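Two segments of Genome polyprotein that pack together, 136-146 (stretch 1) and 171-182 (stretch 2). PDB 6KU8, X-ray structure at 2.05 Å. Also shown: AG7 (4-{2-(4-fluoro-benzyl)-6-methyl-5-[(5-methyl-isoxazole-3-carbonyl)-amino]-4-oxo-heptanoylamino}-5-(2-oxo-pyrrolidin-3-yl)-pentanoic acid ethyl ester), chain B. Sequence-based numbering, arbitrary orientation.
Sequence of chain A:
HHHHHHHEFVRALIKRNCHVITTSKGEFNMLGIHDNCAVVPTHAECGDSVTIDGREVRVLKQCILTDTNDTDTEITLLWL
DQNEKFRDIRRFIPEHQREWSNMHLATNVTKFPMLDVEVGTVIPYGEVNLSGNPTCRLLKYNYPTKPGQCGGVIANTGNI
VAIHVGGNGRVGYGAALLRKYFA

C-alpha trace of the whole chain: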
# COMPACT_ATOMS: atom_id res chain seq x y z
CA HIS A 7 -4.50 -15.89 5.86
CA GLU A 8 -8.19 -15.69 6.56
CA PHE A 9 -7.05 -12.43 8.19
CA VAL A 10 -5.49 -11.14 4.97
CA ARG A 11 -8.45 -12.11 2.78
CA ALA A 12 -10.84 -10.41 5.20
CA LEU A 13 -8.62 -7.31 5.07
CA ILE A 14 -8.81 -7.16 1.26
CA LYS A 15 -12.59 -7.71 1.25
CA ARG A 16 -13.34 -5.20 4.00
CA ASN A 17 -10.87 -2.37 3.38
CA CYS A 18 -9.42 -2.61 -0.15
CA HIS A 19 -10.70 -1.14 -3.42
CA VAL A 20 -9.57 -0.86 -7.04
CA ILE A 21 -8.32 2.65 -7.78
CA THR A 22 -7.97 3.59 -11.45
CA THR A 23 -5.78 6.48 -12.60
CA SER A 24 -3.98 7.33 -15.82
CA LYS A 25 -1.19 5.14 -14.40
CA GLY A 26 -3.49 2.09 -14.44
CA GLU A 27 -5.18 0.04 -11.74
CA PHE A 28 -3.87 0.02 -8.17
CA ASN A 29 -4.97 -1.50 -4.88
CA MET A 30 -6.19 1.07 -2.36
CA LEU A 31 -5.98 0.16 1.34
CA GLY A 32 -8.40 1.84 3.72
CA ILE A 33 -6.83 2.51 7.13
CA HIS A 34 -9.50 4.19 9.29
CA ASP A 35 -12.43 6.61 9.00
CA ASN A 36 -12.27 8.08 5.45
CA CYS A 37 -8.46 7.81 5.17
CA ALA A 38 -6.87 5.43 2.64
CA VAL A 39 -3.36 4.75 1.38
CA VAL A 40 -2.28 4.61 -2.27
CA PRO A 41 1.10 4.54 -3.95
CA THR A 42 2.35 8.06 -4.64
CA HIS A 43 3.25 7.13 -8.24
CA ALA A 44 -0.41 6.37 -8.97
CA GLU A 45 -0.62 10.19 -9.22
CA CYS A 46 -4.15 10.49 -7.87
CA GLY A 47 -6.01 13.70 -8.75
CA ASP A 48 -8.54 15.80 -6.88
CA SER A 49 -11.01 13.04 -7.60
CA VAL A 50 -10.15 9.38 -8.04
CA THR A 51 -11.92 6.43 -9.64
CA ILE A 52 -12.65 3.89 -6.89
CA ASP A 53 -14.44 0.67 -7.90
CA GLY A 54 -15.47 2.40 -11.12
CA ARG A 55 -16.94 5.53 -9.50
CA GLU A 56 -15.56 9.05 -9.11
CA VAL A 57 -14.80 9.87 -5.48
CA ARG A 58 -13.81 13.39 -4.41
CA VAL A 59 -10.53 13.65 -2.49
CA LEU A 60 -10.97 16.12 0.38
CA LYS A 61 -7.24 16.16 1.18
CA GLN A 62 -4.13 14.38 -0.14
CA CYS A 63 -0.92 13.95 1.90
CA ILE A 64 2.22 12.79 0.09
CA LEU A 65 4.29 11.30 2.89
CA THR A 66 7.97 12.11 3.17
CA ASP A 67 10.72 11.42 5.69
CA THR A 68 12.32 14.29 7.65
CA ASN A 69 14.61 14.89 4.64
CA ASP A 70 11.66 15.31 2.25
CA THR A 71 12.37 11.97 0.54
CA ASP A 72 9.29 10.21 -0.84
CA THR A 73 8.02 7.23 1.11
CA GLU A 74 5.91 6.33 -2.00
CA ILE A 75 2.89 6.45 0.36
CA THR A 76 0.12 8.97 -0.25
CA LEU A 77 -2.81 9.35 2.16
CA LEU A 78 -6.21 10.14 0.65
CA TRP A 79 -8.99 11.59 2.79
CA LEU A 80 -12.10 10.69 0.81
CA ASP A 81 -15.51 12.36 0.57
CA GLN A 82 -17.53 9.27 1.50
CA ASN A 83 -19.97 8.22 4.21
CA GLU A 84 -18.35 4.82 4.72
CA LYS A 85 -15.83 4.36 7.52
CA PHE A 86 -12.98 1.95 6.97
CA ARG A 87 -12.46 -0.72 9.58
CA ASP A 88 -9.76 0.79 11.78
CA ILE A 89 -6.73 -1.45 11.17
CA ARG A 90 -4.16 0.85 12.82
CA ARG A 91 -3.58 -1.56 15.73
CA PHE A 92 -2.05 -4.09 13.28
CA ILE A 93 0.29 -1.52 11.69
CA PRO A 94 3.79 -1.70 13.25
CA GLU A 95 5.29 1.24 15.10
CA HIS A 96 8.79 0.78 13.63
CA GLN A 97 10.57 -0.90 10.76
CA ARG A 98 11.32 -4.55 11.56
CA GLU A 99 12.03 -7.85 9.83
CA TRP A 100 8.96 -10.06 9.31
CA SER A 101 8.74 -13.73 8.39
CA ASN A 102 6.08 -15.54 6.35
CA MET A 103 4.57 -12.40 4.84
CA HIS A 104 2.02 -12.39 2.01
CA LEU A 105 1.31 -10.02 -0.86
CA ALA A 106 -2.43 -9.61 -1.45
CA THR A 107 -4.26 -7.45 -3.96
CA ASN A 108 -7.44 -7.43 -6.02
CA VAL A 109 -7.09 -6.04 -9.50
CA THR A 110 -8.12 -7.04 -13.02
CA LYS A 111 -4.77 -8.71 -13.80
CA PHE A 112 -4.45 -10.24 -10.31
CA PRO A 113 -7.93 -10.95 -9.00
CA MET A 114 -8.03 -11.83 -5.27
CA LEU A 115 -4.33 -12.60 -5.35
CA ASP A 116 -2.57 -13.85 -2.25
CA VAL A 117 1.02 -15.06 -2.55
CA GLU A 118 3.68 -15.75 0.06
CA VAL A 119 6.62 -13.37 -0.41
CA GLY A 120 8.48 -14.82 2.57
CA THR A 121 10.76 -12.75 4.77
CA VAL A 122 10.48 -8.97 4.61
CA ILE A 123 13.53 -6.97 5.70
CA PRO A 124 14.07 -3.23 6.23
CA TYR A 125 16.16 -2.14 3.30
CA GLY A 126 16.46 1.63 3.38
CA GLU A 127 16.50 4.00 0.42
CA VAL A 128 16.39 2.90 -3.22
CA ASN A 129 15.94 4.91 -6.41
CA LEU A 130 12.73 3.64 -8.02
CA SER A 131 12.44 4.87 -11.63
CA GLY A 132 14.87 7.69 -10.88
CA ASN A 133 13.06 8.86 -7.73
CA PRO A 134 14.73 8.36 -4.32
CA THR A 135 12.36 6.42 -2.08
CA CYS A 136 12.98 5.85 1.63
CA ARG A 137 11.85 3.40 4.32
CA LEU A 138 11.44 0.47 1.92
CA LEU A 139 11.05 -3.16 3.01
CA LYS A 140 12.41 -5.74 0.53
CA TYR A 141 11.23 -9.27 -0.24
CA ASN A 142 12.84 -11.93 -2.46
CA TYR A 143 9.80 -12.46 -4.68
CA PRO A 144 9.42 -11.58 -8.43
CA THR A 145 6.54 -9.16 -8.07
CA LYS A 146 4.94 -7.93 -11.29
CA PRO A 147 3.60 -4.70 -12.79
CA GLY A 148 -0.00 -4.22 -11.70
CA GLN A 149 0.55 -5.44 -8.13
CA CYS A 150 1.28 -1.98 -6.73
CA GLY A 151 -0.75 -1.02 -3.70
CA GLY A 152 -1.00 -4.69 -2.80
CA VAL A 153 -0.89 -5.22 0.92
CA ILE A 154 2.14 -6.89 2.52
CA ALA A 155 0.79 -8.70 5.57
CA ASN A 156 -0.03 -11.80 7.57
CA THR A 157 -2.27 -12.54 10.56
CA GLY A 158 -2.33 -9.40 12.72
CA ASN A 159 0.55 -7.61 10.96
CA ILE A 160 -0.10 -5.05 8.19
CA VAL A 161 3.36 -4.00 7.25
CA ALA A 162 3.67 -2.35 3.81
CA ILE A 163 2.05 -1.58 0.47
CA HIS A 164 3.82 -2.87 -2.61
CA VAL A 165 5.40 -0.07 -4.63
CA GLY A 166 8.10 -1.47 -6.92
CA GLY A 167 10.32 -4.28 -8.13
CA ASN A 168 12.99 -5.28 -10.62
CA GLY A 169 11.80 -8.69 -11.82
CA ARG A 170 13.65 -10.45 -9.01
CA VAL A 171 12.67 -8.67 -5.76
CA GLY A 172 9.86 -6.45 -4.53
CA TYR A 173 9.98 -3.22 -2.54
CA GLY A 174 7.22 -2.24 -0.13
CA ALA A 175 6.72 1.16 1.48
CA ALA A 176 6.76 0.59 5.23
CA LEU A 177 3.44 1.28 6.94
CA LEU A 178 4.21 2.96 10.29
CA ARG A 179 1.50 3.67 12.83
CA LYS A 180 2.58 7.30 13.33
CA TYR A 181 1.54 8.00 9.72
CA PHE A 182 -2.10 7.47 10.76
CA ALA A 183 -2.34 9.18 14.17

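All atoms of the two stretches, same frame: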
# COMPACT_ATOMS: atom_id res chain seq x y z
N CYS A 136 12.42 6.27 0.36
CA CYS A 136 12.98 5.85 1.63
C CYS A 136 12.10 4.80 2.32
O CYS A 136 10.99 4.50 1.89
CB CYS A 136 13.18 7.06 2.55
SG CYS A 136 11.61 7.81 3.06
N ARG A 137 12.63 4.25 3.41
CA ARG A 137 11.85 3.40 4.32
C ARG A 137 11.22 2.21 3.60
O ARG A 137 10.09 1.81 3.91
CB ARG A 137 10.79 4.21 5.05
CG ARG A 137 11.36 5.38 5.88
CD ARG A 137 10.27 6.16 6.59
NE ARG A 137 10.83 7.19 7.46
CZ ARG A 137 10.14 8.20 7.98
NH1 ARG A 137 8.84 8.33 7.73
NH2 ARG A 137 10.76 9.10 8.74
N LEU A 138 11.94 1.63 2.65
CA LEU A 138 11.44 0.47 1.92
C LEU A 138 11.76 -0.82 2.68
O LEU A 138 12.81 -0.93 3.32
CB LEU A 138 12.07 0.40 0.53
CG LEU A 138 11.54 1.45 -0.44
CD1 LEU A 138 12.37 1.40 -1.71
CD2 LEU A 138 10.06 1.19 -0.72
N LEU A 139 10.83 -1.77 2.60
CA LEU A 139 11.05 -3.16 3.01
C LEU A 139 11.21 -3.99 1.73
O LEU A 139 10.52 -3.74 0.74
CB LEU A 139 9.89 -3.67 3.87
CG LEU A 139 9.40 -2.78 5.02
CD1 LEU A 139 8.20 -3.39 5.76
CD2 LEU A 139 10.56 -2.50 5.97
N LYS A 140 12.13 -4.96 1.74
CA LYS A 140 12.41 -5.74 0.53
C LYS A 140 12.06 -7.20 0.75
O LYS A 140 12.24 -7.74 1.85
CB LYS A 140 13.88 -5.61 0.11
CG LYS A 140 14.18 -6.23 -1.28
CD LYS A 140 15.20 -7.36 -1.26
CE LYS A 140 15.27 -8.08 0.05
NZ LYS A 140 16.48 -8.96 0.16
N TYR A 141 11.54 -7.85 -0.30
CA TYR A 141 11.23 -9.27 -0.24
C TYR A 141 11.75 -9.94 -1.51
O TYR A 141 11.68 -9.37 -2.60
CB TYR A 141 9.71 -9.54 -0.05
CG TYR A 141 8.82 -8.38 -0.47
CD1 TYR A 141 8.11 -8.40 -1.66
CD2 TYR A 141 8.70 -7.25 0.34
CE1 TYR A 141 7.30 -7.33 -2.04
CE2 TYR A 141 7.92 -6.18 -0.04
CZ TYR A 141 7.22 -6.22 -1.22
OH TYR A 141 6.43 -5.15 -1.58
N ASN A 142 12.29 -11.15 -1.34
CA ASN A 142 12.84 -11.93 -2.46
C ASN A 142 11.69 -12.67 -3.15
O ASN A 142 11.51 -13.88 -3.00
CB ASN A 142 13.92 -12.89 -1.98
CG ASN A 142 15.10 -12.17 -1.35
OD1 ASN A 142 15.54 -11.13 -1.84
ND2 ASN A 142 15.62 -12.71 -0.25
N TYR A 143 10.90 -11.91 -3.91
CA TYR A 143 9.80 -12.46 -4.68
C TYR A 143 9.68 -11.66 -5.97
O TYR A 143 9.79 -10.43 -5.93
CB TYR A 143 8.49 -12.42 -3.90
CG TYR A 143 7.34 -13.04 -4.65
CD1 TYR A 143 7.02 -14.39 -4.50
CD2 TYR A 143 6.58 -12.28 -5.52
CE1 TYR A 143 5.96 -14.95 -5.21
CE2 TYR A 143 5.54 -12.83 -6.24
CZ TYR A 143 5.23 -14.17 -6.08
OH TYR A 143 4.17 -14.69 -6.80
N PRO A 144 9.47 -12.33 -7.14
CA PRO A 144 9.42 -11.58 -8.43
C PRO A 144 8.07 -10.94 -8.68
O PRO A 144 7.27 -11.35 -9.54
CB PRO A 144 9.78 -12.67 -9.45
CG PRO A 144 9.28 -13.96 -8.82
CD PRO A 144 9.53 -13.79 -7.34
N THR A 145 7.78 -9.89 -7.91
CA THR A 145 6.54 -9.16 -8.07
C THR A 145 6.46 -8.56 -9.47
O THR A 145 7.47 -8.31 -10.13
CB THR A 145 6.46 -8.05 -7.02
OG1 THR A 145 7.62 -7.23 -7.12
CG2 THR A 145 6.41 -8.66 -5.60
N LYS A 146 5.23 -8.29 -9.91
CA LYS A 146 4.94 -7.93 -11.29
C LYS A 146 4.27 -6.58 -11.41
O LYS A 146 3.60 -6.13 -10.47
CB LYS A 146 4.04 -8.98 -11.95
CG LYS A 146 4.70 -10.35 -12.10
CD LYS A 146 3.82 -11.32 -12.88
CE LYS A 146 4.54 -12.64 -13.11
NZ LYS A 146 5.82 -12.43 -13.87
N VAL A 171 13.09 -8.98 -7.12
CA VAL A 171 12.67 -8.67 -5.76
C VAL A 171 11.55 -7.64 -5.81
O VAL A 171 11.30 -7.01 -6.84
CB VAL A 171 13.81 -8.14 -4.89
CG1 VAL A 171 14.96 -9.17 -4.80
CG2 VAL A 171 14.29 -6.81 -5.44
N GLY A 172 10.88 -7.47 -4.68
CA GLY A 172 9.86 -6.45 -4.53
C GLY A 172 10.21 -5.51 -3.40
O GLY A 172 10.86 -5.90 -2.44
N TYR A 173 9.78 -4.26 -3.54
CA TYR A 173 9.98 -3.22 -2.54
C TYR A 173 8.61 -2.77 -2.05
O TYR A 173 7.72 -2.49 -2.86
CB TYR A 173 10.75 -2.00 -3.11
CG TYR A 173 12.01 -2.37 -3.86
CD1 TYR A 173 13.20 -2.56 -3.20
CD2 TYR A 173 11.99 -2.52 -5.24
CE1 TYR A 173 14.37 -2.89 -3.89
CE2 TYR A 173 13.13 -2.88 -5.95
CZ TYR A 173 14.32 -3.05 -5.27
OH TYR A 173 15.45 -3.38 -5.97
N GLY A 174 8.44 -2.74 -0.74
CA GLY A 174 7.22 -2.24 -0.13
C GLY A 174 7.52 -0.99 0.68
O GLY A 174 8.56 -0.90 1.34
N ALA A 175 6.61 -0.02 0.63
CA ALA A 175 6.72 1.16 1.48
C ALA A 175 6.25 0.79 2.88
O ALA A 175 5.12 0.35 3.07
CB ALA A 175 5.88 2.31 0.91
N ALA A 176 7.12 0.96 3.87
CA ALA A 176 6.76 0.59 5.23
C ALA A 176 5.54 1.37 5.70
O ALA A 176 5.45 2.59 5.52
CB ALA A 176 7.93 0.81 6.20
N LEU A 177 4.56 0.65 6.25
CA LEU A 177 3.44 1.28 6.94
C LEU A 177 3.84 1.45 8.41
O LEU A 177 4.19 0.46 9.07
CB LEU A 177 2.17 0.45 6.81
CG LEU A 177 1.55 0.37 5.41
CD1 LEU A 177 0.52 -0.75 5.37
CD2 LEU A 177 0.92 1.70 5.02
N LEU A 178 3.84 2.68 8.91
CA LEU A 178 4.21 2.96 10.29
C LEU A 178 3.05 3.66 10.99
O LEU A 178 2.42 4.57 10.42
CB LEU A 178 5.49 3.79 10.37
CG LEU A 178 6.69 3.17 9.64
CD1 LEU A 178 7.82 4.20 9.49
CD2 LEU A 178 7.18 1.92 10.37
N ARG A 179 2.75 3.23 12.21
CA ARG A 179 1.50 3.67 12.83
C ARG A 179 1.43 5.18 12.97
O ARG A 179 0.34 5.76 12.90
CB ARG A 179 1.32 3.02 14.20
CG ARG A 179 -0.14 3.09 14.70
CD ARG A 179 -0.28 2.29 15.98
NE ARG A 179 0.23 0.93 15.80
CZ ARG A 179 0.56 0.12 16.80
NH1 ARG A 179 0.44 0.55 18.06
NH2 ARG A 179 1.02 -1.09 16.54
N LYS A 180 2.57 5.85 13.18
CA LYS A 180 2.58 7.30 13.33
C LYS A 180 2.08 8.02 12.09
O LYS A 180 1.65 9.18 12.19
CB LYS A 180 3.98 7.80 13.69
CG LYS A 180 5.02 7.55 12.59
CD LYS A 180 6.43 8.00 13.01
CE LYS A 180 7.48 7.51 12.02
NZ LYS A 180 8.87 7.87 12.44
N TYR A 181 2.12 7.38 10.91
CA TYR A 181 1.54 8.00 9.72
C TYR A 181 0.05 8.30 9.91
O TYR A 181 -0.49 9.22 9.28
CB TYR A 181 1.71 7.09 8.51
CG TYR A 181 3.13 6.90 8.00
CD1 TYR A 181 4.15 7.78 8.37
CD2 TYR A 181 3.44 5.85 7.14
CE1 TYR A 181 5.44 7.61 7.89
CE2 TYR A 181 4.73 5.67 6.67
CZ TYR A 181 5.73 6.56 7.04
OH TYR A 181 7.01 6.38 6.55
N PHE A 182 -0.64 7.51 10.74
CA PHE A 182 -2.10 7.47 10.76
C PHE A 182 -2.68 7.97 12.07
O PHE A 182 -3.85 7.71 12.37
CB PHE A 182 -2.55 6.04 10.45
CG PHE A 182 -1.88 5.46 9.23
CD1 PHE A 182 -2.14 6.00 7.99
CD2 PHE A 182 -0.95 4.43 9.34
CE1 PHE A 182 -1.52 5.50 6.84
CE2 PHE A 182 -0.30 3.92 8.19
CZ PHE A 182 -0.59 4.46 6.95
C01 AG7 B . 9.32 0.39 -10.74
C02 AG7 B . 8.33 1.51 -11.01
O03 AG7 B . 9.10 -0.62 -10.15
C04 AG7 B . 7.10 1.50 -10.10
C05 AG7 B . 6.52 2.89 -10.28
C06 AG7 B . 7.29 3.91 -9.42
C07 AG7 B . 7.50 3.66 -8.07
C08 AG7 B . 8.20 4.58 -7.30
C09 AG7 B . 8.69 5.75 -7.86
C10 AG7 B . 8.48 6.00 -9.21
C11 AG7 B . 7.79 5.08 -9.99
N12 AG7 B . 5.49 -0.54 -9.76
C13 AG7 B . 4.73 -1.62 -10.42
C14 AG7 B . 5.24 -2.89 -9.75
C15 AG7 B . 6.69 -3.23 -10.26
C16 AG7 B . 7.04 -4.74 -9.84
N17 AG7 B . 7.69 -5.32 -10.83
O18 AG7 B . 6.75 -5.24 -8.80
C19 AG7 B . 3.19 -1.58 -10.44
C20 AG7 B . 2.69 -0.13 -10.48
C21 AG7 B . 2.42 -0.00 -11.96
O22 AG7 B . 2.69 1.18 -12.65
O23 AG7 B . 2.01 -0.96 -12.52
C47 AG7 B . 6.22 0.37 -10.63
O48 AG7 B . 6.13 0.20 -11.80
C50 AG7 B . 2.42 1.05 -14.01
C53 AG7 B . 2.38 2.45 -14.63
C57 AG7 B . 10.67 0.74 -11.35
N58 AG7 B . 11.64 -0.19 -10.93
C59 AG7 B . 12.96 0.27 -10.72
O60 AG7 B . 13.36 1.39 -10.86
C78 AG7 B . 10.61 0.65 -12.88
C81 AG7 B . 11.87 1.19 -13.56
F1 AG7 B . 9.38 6.64 -7.09
C82 AG7 B . 10.37 -0.81 -13.29
C83 AG7 B . 7.84 -4.33 -11.98
C84 AG7 B . 6.79 -3.19 -11.60
C1 AG7 B . 13.81 -0.88 -10.33
O HOH W 1 10.06 -7.90 -9.19

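The most unusual feature of this contact is the way the ring of Tyr 141 lies back across the strand it pairs with, over a path cleared by two glycines. With chi1 at 21°, between the usual wells, the ring sets one face over the backbone of Gly 172 and carries its hydroxyl on to Gly 174, where Tyr 141 OH comes within 3.2 Å of Gly 174 N at an angle too poor for a hydrogen bond. Neither glycine could carry a CB here without a clash: an ideal CB on Gly 172 would lie 2.6 Å from Tyr 141 CE1 and 2.9 Å from Thr 145 CG2, and one on Gly 174 would lie 3.0 Å from Tyr 141 OH.

Beneath this ring runs an antiparallel pairing of strands 138-141 and 172-176, whose directions differ by 148°. Two hydrogen-bonded pairs hold it. Leu 139 and Gly 174 exchange bonds in both directions, Leu 139 N to Gly 174 O and Gly 174 N to Leu 139 O, each 2.7 Å and nearly straight. Tyr 141 and Gly 172 repeat the pattern, with Tyr 141 N to Gly 172 O at 3.0 Å and Gly 172 N to Tyr 141 O at 2.9 Å. The non-hydrogen-bonded pairs, Leu 138 with Ala 175 and Lys 140 with Tyr 173, alternate with these, their CA atoms 4.8 and 4.7 Å apart.

On the face bearing Leu 138, Lys 140 and Tyr 173, Leu 138 CD1 packs 4.0 Å from Tyr 173 CB, while the aliphatic part of Lys 140 passes Val 171, CD to CB 4.0 Å. The lysine's charged end leads away from the second stretch, and Lys 140 NZ donates to Asn 142 OD1 at 3.1 Å. On the other face, Leu 139 CG meets Ala 176 CB at 4.1 Å.

Arg 137, at the corner of the chain, extends the contact beyond the ladder. Arg 137 O accepts from Ala 176 N at 3.1 Å, and the extended side chain reaches the 3-10 segment, where Arg 137 NH1 donates to Tyr 181 OH at 2.9 Å. This bond lies near the guanidinium plane, as suits an N-H donor, whereas Lys 180 NZ sits over a guanidinium face, 4.3 Å from Arg 137 NH2, a like-charge approach.

At the opposite end, one water donates to both Thr 145 O and Val 171 O, each at 2.8 Å. Thr 145 OG1 also donates to AG7 O18 at 2.7 Å.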